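Local atomic coordinates of acetylxylan esterase (Geobacillus stearothermophilus, PDB entry 5BN1), a protein that removes acetyl side groups from the xylose backbone units of xylan and xylo-oligosaccharides, acting as a serine esterase of the GDSL (SGNH-hydrolase) family. Residues V108-L122 against Q153-S167. The protein carries 1 engineered substitution. Sequence-based numbering, arbitrary orientation. Where two conformers were deposited one is given.
Sequences VYLDEYEATLRSLVL and QYGRVVKQIAEETNS. With IMD (imidazole), chain F.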
loop_
_atom_site.group_PDB
_atom_site.type_symbol
_atom_site.label_atom_id
_atom_site.label_comp_id
_atom_site.label_asym_id
_atom_site.label_seq_id
_atom_site.Cartn_x
_atom_site.Cartn_y
_atom_site.Cartn_z
ATOM N N VAL A 108 -21.218 -15.149 26.495
ATOM C CA VAL A 108 -20.937 -16.437 27.181
ATOM C C VAL A 108 -21.240 -16.171 28.627
ATOM O O VAL A 108 -20.479 -15.551 29.366
ATOM C CB VAL A 108 -19.494 -16.893 26.965
ATOM C CG1 VAL A 108 -19.222 -18.148 27.763
ATOM C CG2 VAL A 108 -19.177 -17.127 25.539
ATOM N N TYR A 109 -22.409 -16.623 29.116
ATOM C CA TYR A 109 -22.965 -16.414 30.433
ATOM C C TYR A 109 -22.234 -17.352 31.420
ATOM O O TYR A 109 -21.515 -18.244 30.955
ATOM C CB TYR A 109 -24.467 -16.661 30.413
ATOM C CG TYR A 109 -25.207 -15.648 29.562
ATOM C CD1 TYR A 109 -25.134 -14.300 29.828
ATOM C CD2 TYR A 109 -26.080 -16.093 28.538
ATOM C CE1 TYR A 109 -25.794 -13.398 29.019
ATOM C CE2 TYR A 109 -26.663 -15.154 27.673
ATOM C CZ TYR A 109 -26.579 -13.862 27.986
ATOM O OH TYR A 109 -27.271 -12.913 27.221
ATOM N N LEU A 110 -22.447 -17.047 32.681
ATOM C CA LEU A 110 -21.600 -17.673 33.714
ATOM C C LEU A 110 -21.679 -19.160 33.675
ATOM O O LEU A 110 -20.708 -19.827 33.945
ATOM C CB LEU A 110 -21.975 -17.081 35.051
ATOM C CG LEU A 110 -21.003 -17.398 36.228
ATOM C CD1 LEU A 110 -19.721 -16.585 35.982
ATOM C CD2 LEU A 110 -21.589 -17.053 37.538
ATOM N N ASP A 111 -22.902 -19.714 33.441
ATOM C CA ASP A 111 -22.976 -21.161 33.343
ATOM C C ASP A 111 -22.167 -21.806 32.265
ATOM O O ASP A 111 -21.474 -22.788 32.497
ATOM C CB ASP A 111 -24.457 -21.637 33.229
ATOM C CG ASP A 111 -25.185 -21.148 32.017
ATOM O OD1 ASP A 111 -24.944 -20.023 31.509
ATOM O OD2 ASP A 111 -26.012 -21.896 31.465
ATOM N N GLU A 112 -22.155 -21.230 31.043
ATOM C CA GLU A 112 -21.319 -21.695 29.977
ATOM C C GLU A 112 -19.837 -21.466 30.296
ATOM O O GLU A 112 -19.069 -22.344 30.039
ATOM C CB GLU A 112 -21.693 -21.056 28.635
ATOM C CG GLU A 112 -20.927 -21.591 27.501
ATOM C CD GLU A 112 -21.247 -20.997 26.111
ATOM O OE1 GLU A 112 -22.111 -20.110 26.038
ATOM O OE2 GLU A 112 -20.573 -21.404 25.168
ATOM N N TYR A 113 -19.548 -20.338 30.861
ATOM C CA TYR A 113 -18.152 -20.019 31.210
ATOM C C TYR A 113 -17.550 -21.013 32.215
ATOM O O TYR A 113 -16.503 -21.606 31.909
ATOM C CB TYR A 113 -18.062 -18.589 31.710
ATOM C CG TYR A 113 -16.670 -18.141 32.031
ATOM C CD1 TYR A 113 -15.834 -17.705 31.035
ATOM C CD2 TYR A 113 -16.266 -18.084 33.334
ATOM C CE1 TYR A 113 -14.567 -17.279 31.316
ATOM C CE2 TYR A 113 -14.966 -17.607 33.682
ATOM C CZ TYR A 113 -14.142 -17.214 32.614
ATOM O OH TYR A 113 -12.883 -16.762 32.989
ATOM N N GLU A 114 -18.269 -21.189 33.285
ATOM C CA GLU A 114 -17.775 -22.104 34.318
ATOM C C GLU A 114 -17.671 -23.487 33.765
ATOM O O GLU A 114 -16.686 -24.211 34.010
ATOM C CB GLU A 114 -18.656 -22.058 35.592
ATOM C CG GLU A 114 -18.111 -22.864 36.786
ATOM C CD GLU A 114 -18.532 -24.320 36.830
ATOM O OE1 GLU A 114 -19.306 -24.801 36.007
ATOM O OE2 GLU A 114 -17.920 -24.969 37.770
ATOM N N ALA A 115 -18.713 -23.988 33.085
ATOM C CA ALA A 115 -18.604 -25.371 32.650
ATOM C C ALA A 115 -17.600 -25.643 31.645
ATOM O O ALA A 115 -16.887 -26.657 31.701
ATOM C CB ALA A 115 -19.934 -25.784 32.091
ATOM N N THR A 116 -17.380 -24.671 30.688
ATOM C CA THR A 116 -16.433 -24.878 29.644
ATOM C C THR A 116 -14.975 -24.722 30.217
ATOM O O THR A 116 -14.138 -25.555 29.917
ATOM C CB THR A 116 -16.669 -23.874 28.492
ATOM O OG1 THR A 116 -18.022 -24.008 27.984
ATOM C CG2 THR A 116 -15.691 -24.074 27.368
ATOM N N LEU A 117 -14.746 -23.716 31.025
ATOM C CA LEU A 117 -13.402 -23.487 31.544
ATOM C C LEU A 117 -13.002 -24.700 32.400
ATOM O O LEU A 117 -11.900 -25.202 32.275
ATOM C CB LEU A 117 -13.302 -22.215 32.328
ATOM C CG LEU A 117 -11.883 -21.856 32.875
ATOM C CD1 LEU A 117 -10.839 -21.813 31.769
ATOM C CD2 LEU A 117 -11.940 -20.561 33.626
ATOM N N ARG A 118 -13.958 -25.087 33.221
ATOM C CA ARG A 118 -13.724 -26.233 34.126
ATOM C C ARG A 118 -13.381 -27.435 33.300
ATOM O O ARG A 118 -12.437 -28.188 33.648
ATOM C CB ARG A 118 -14.925 -26.450 35.061
ATOM C CG ARG A 118 -14.775 -27.696 35.942
ATOM C CD ARG A 118 -15.932 -27.653 36.900
ATOM N NE ARG A 118 -15.898 -28.864 37.705
ATOM C CZ ARG A 118 -16.427 -29.983 37.296
ATOM N NH1 ARG A 118 -17.065 -30.212 36.170
ATOM N NH2 ARG A 118 -16.348 -31.028 38.161
ATOM N N SER A 119 -14.141 -27.739 32.255
ATOM C CA SER A 119 -13.876 -28.862 31.456
ATOM C C SER A 119 -12.556 -28.844 30.749
ATOM O O SER A 119 -11.811 -29.864 30.667
ATOM C CB SER A 119 -14.947 -29.039 30.400
ATOM O OG SER A 119 -14.693 -30.116 29.547
ATOM N N LEU A 120 -12.152 -27.676 30.261
ATOM C CA LEU A 120 -10.870 -27.539 29.614
ATOM C C LEU A 120 -9.752 -27.829 30.652
ATOM O O LEU A 120 -8.744 -28.435 30.264
ATOM C CB LEU A 120 -10.702 -26.104 29.014
ATOM C CG LEU A 120 -11.559 -25.961 27.776
ATOM C CD1 LEU A 120 -11.463 -24.480 27.328
ATOM C CD2 LEU A 120 -11.283 -26.805 26.592
ATOM N N VAL A 121 -9.843 -27.326 31.828
ATOM C CA VAL A 121 -8.805 -27.488 32.854
ATOM C C VAL A 121 -8.708 -28.957 33.217
ATOM O O VAL A 121 -7.642 -29.523 33.264
ATOM C CB VAL A 121 -8.988 -26.637 34.030
ATOM C CG1 VAL A 121 -7.994 -26.916 35.100
ATOM C CG2 VAL A 121 -8.891 -25.126 33.619
ATOM N N LEU A 122 -9.877 -29.578 33.437
ATOM C CA LEU A 122 -9.791 -31.003 33.830
ATOM C C LEU A 122 -9.325 -31.864 32.766
ATOM O O LEU A 122 -8.611 -32.904 33.105
ATOM C CB LEU A 122 -11.251 -31.439 34.301
ATOM C CG LEU A 122 -11.795 -30.880 35.546
ATOM C CD1 LEU A 122 -13.305 -31.258 35.740
ATOM C CD2 LEU A 122 -10.944 -31.274 36.748
ATOM N N GLN A 153 -17.174 -11.417 39.217
ATOM C CA GLN A 153 -17.866 -12.738 39.355
ATOM C C GLN A 153 -17.226 -13.814 38.558
ATOM O O GLN A 153 -16.975 -14.942 38.969
ATOM C CB GLN A 153 -19.319 -12.543 39.053
ATOM C CG GLN A 153 -20.053 -13.878 39.186
ATOM C CD GLN A 153 -21.534 -13.695 38.976
ATOM O OE1 GLN A 153 -22.010 -13.008 37.991
ATOM N NE2 GLN A 153 -22.301 -14.164 39.964
ATOM N N TYR A 154 -16.818 -13.560 37.270
ATOM C CA TYR A 154 -16.070 -14.474 36.428
ATOM C C TYR A 154 -14.711 -14.777 37.032
ATOM O O TYR A 154 -14.260 -15.918 36.980
ATOM C CB TYR A 154 -15.961 -13.950 34.977
ATOM C CG TYR A 154 -17.219 -14.129 34.113
ATOM C CD1 TYR A 154 -18.426 -13.516 34.506
ATOM C CD2 TYR A 154 -17.174 -14.817 32.931
ATOM C CE1 TYR A 154 -19.621 -13.707 33.748
ATOM C CE2 TYR A 154 -18.320 -14.980 32.154
ATOM C CZ TYR A 154 -19.473 -14.385 32.582
ATOM O OH TYR A 154 -20.663 -14.546 31.810
ATOM N N GLY A 155 -14.062 -13.775 37.595
ATOM C CA GLY A 155 -12.813 -14.009 38.282
ATOM C C GLY A 155 -12.970 -14.997 39.491
ATOM O O GLY A 155 -12.027 -15.697 39.715
ATOM N N ARG A 156 -14.067 -14.860 40.197
ATOM C CA ARG A 156 -14.379 -15.825 41.332
ATOM C C ARG A 156 -14.426 -17.209 40.783
ATOM O O ARG A 156 -13.891 -18.189 41.396
ATOM C CB ARG A 156 -15.622 -15.453 42.064
ATOM C CG ARG A 156 -15.547 -14.253 42.863
ATOM C CD ARG A 156 -16.614 -14.123 43.932
ATOM N NE ARG A 156 -17.960 -13.933 43.392
ATOM C CZ ARG A 156 -18.485 -12.806 43.038
ATOM N NH1 ARG A 156 -17.788 -11.659 42.992
ATOM N NH2 ARG A 156 -19.720 -12.758 42.576
ATOM N N VAL A 157 -15.039 -17.449 39.617
ATOM C CA VAL A 157 -15.022 -18.737 38.951
ATOM C C VAL A 157 -13.677 -19.247 38.713
ATOM O O VAL A 157 -13.314 -20.385 38.942
ATOM C CB VAL A 157 -15.922 -18.803 37.683
ATOM C CG1 VAL A 157 -15.575 -19.992 36.813
ATOM C CG2 VAL A 157 -17.426 -18.635 38.054
ATOM N N VAL A 158 -12.812 -18.399 38.097
ATOM C CA VAL A 158 -11.465 -18.798 37.837
ATOM C C VAL A 158 -10.712 -19.297 39.121
ATOM O O VAL A 158 -10.001 -20.307 39.020
ATOM C CB VAL A 158 -10.753 -17.631 37.103
ATOM C CG1 VAL A 158 -9.297 -18.014 36.879
ATOM C CG2 VAL A 158 -11.413 -17.369 35.724
ATOM N N LYS A 159 -10.819 -18.520 40.144
ATOM C CA LYS A 159 -10.135 -18.681 41.469
ATOM C C LYS A 159 -10.593 -20.073 42.020
ATOM O O LYS A 159 -9.737 -20.912 42.367
ATOM C CB LYS A 159 -10.414 -17.599 42.372
ATOM C CG LYS A 159 -9.606 -17.751 43.710
ATOM C CD LYS A 159 -9.621 -16.501 44.510
ATOM C CE LYS A 159 -8.513 -16.571 45.626
ATOM N NZ LYS A 159 -8.631 -15.334 46.374
ATOM N N GLN A 160 -11.873 -20.303 41.877
ATOM C CA GLN A 160 -12.394 -21.590 42.437
ATOM C C GLN A 160 -12.051 -22.775 41.614
ATOM O O GLN A 160 -11.674 -23.859 42.232
ATOM C CB GLN A 160 -13.862 -21.361 42.731
ATOM C CG GLN A 160 -14.248 -20.327 43.802
ATOM C CD GLN A 160 -13.606 -20.104 45.327
ATOM O OE1 GLN A 160 -12.486 -20.563 45.693
ATOM N NE2 GLN A 160 -14.307 -19.209 46.155
ATOM N N ILE A 161 -11.999 -22.683 40.321
ATOM C CA ILE A 161 -11.518 -23.699 39.416
ATOM C C ILE A 161 -10.032 -23.966 39.801
ATOM O O ILE A 161 -9.555 -25.111 39.826
ATOM C CB ILE A 161 -11.759 -23.482 37.941
ATOM C CG1 ILE A 161 -13.315 -23.454 37.573
ATOM C CG2 ILE A 161 -11.063 -24.514 37.122
ATOM C CD1 ILE A 161 -13.621 -22.986 36.232
ATOM N N ALA A 162 -9.242 -22.921 39.936
ATOM C CA ALA A 162 -7.827 -23.134 40.197
ATOM C C ALA A 162 -7.630 -23.881 41.566
ATOM O O ALA A 162 -6.801 -24.748 41.645
ATOM C CB ALA A 162 -7.052 -21.831 40.225
ATOM N N GLU A 163 -8.397 -23.485 42.550
ATOM C CA GLU A 163 -8.329 -24.111 43.954
ATOM C C GLU A 163 -8.644 -25.588 43.861
ATOM O O GLU A 163 -7.845 -26.467 44.295
ATOM C CB GLU A 163 -9.264 -23.391 44.850
ATOM C CG GLU A 163 -8.463 -22.363 45.644
ATOM C CD GLU A 163 -9.288 -21.245 46.266
ATOM O OE1 GLU A 163 -8.760 -20.119 46.522
ATOM O OE2 GLU A 163 -10.480 -21.508 46.519
ATOM N N GLU A 164 -9.706 -25.882 43.196
ATOM C CA GLU A 164 -10.157 -27.274 42.994
ATOM C C GLU A 164 -9.244 -28.180 42.229
ATOM O O GLU A 164 -9.114 -29.371 42.572
ATOM C CB GLU A 164 -11.504 -27.138 42.364
ATOM C CG GLU A 164 -12.238 -28.187 41.639
ATOM C CD GLU A 164 -13.495 -27.538 40.960
ATOM O OE1 GLU A 164 -13.831 -26.286 41.295
ATOM O OE2 GLU A 164 -14.073 -28.275 40.071
ATOM N N THR A 165 -8.527 -27.641 41.250
ATOM C CA THR A 165 -7.687 -28.383 40.313
ATOM C C THR A 165 -6.207 -28.267 40.696
ATOM O O THR A 165 -5.378 -28.801 39.971
ATOM C CB THR A 165 -7.931 -27.960 38.878
ATOM O OG1 THR A 165 -7.548 -26.563 38.758
ATOM C CG2 THR A 165 -9.390 -28.156 38.439
ATOM N N ASN A 166 -5.912 -27.558 41.760
ATOM C CA ASN A 166 -4.579 -27.301 42.240
ATOM C C ASN A 166 -3.747 -26.701 41.094
ATOM O O ASN A 166 -2.602 -27.076 40.823
ATOM C CB ASN A 166 -3.960 -28.621 42.821
ATOM C CG ASN A 166 -4.773 -29.160 43.997
ATOM O OD1 ASN A 166 -5.166 -28.414 44.881
ATOM N ND2 ASN A 166 -5.078 -30.454 43.975
ATOM N N SER A 167 -4.381 -25.751 40.410
ATOM C CA SER A 167 -3.640 -24.979 39.372
ATOM C C SER A 167 -3.030 -23.760 40.033
ATOM O O SER A 167 -3.480 -23.236 41.032
ATOM C CB SER A 167 -4.682 -24.538 38.366
ATOM O OG SER A 167 -5.234 -25.593 37.606
HETATM N N1 IMD F . -16.198 -24.170 41.758
HETATM C C2 IMD F . -16.285 -24.598 40.375
HETATM N N3 IMD F . -17.139 -23.775 39.920
HETATM C C4 IMD F . -17.874 -23.113 40.888
HETATM C C5 IMD F . -17.187 -23.258 42.116
#
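Y154 lies between L110 and Y113 and carries the apolar packing where helix 110-122 starts. From one side L110 CD1 sits over its ring face, a CH-pi contact 3.8 Å from the centroid. Y154 CD2 in turn stands over the centre of the Y113 ring, 3.4 Å from Y113 CD2, with the two ring planes inclined at 49°. Further along, V157 CG2 meets L110 CD1 while V158 CG2 comes up at the edge of Y113 and also touches L117 CD2. I161 enters as a knob into the hole formed by E114, L117, R118 and V121. With CG1 anti to its carbonyl carbon (chi1 -63°), I161 sends CD1 to within 3.7 Å of R118 N.

The polar bonds flank this row. Y154 OH donates to V108 O at 2.6 Å, in the carbonyl plane and on a lone pair, and Q97 of helix 91-99 also bonds this hydroxyl; Y113 OH is tied to I89 O. A phenylalanine in place of Y154 would probably keep the ring packing but leave V108 O without this donor and Q97 without its partner. Beside I161, R118 runs extended and its NE makes a salt bridge of 3.0 Å to E164 OE2, which lies in the guanidinium plane. An imidazole, probably from the crystallisation liquor, bonds E114 OE2 weakly.

The two helices run nearly parallel, at 26°, on one side of the parallel sheet of the SGNH-hydrolase alpha/beta/alpha fold; their seam is greasy inside and charged along the outer margin, and the Y154 hydroxyl ties helix 153-165 to the residue before the N-cap of helix 110-122.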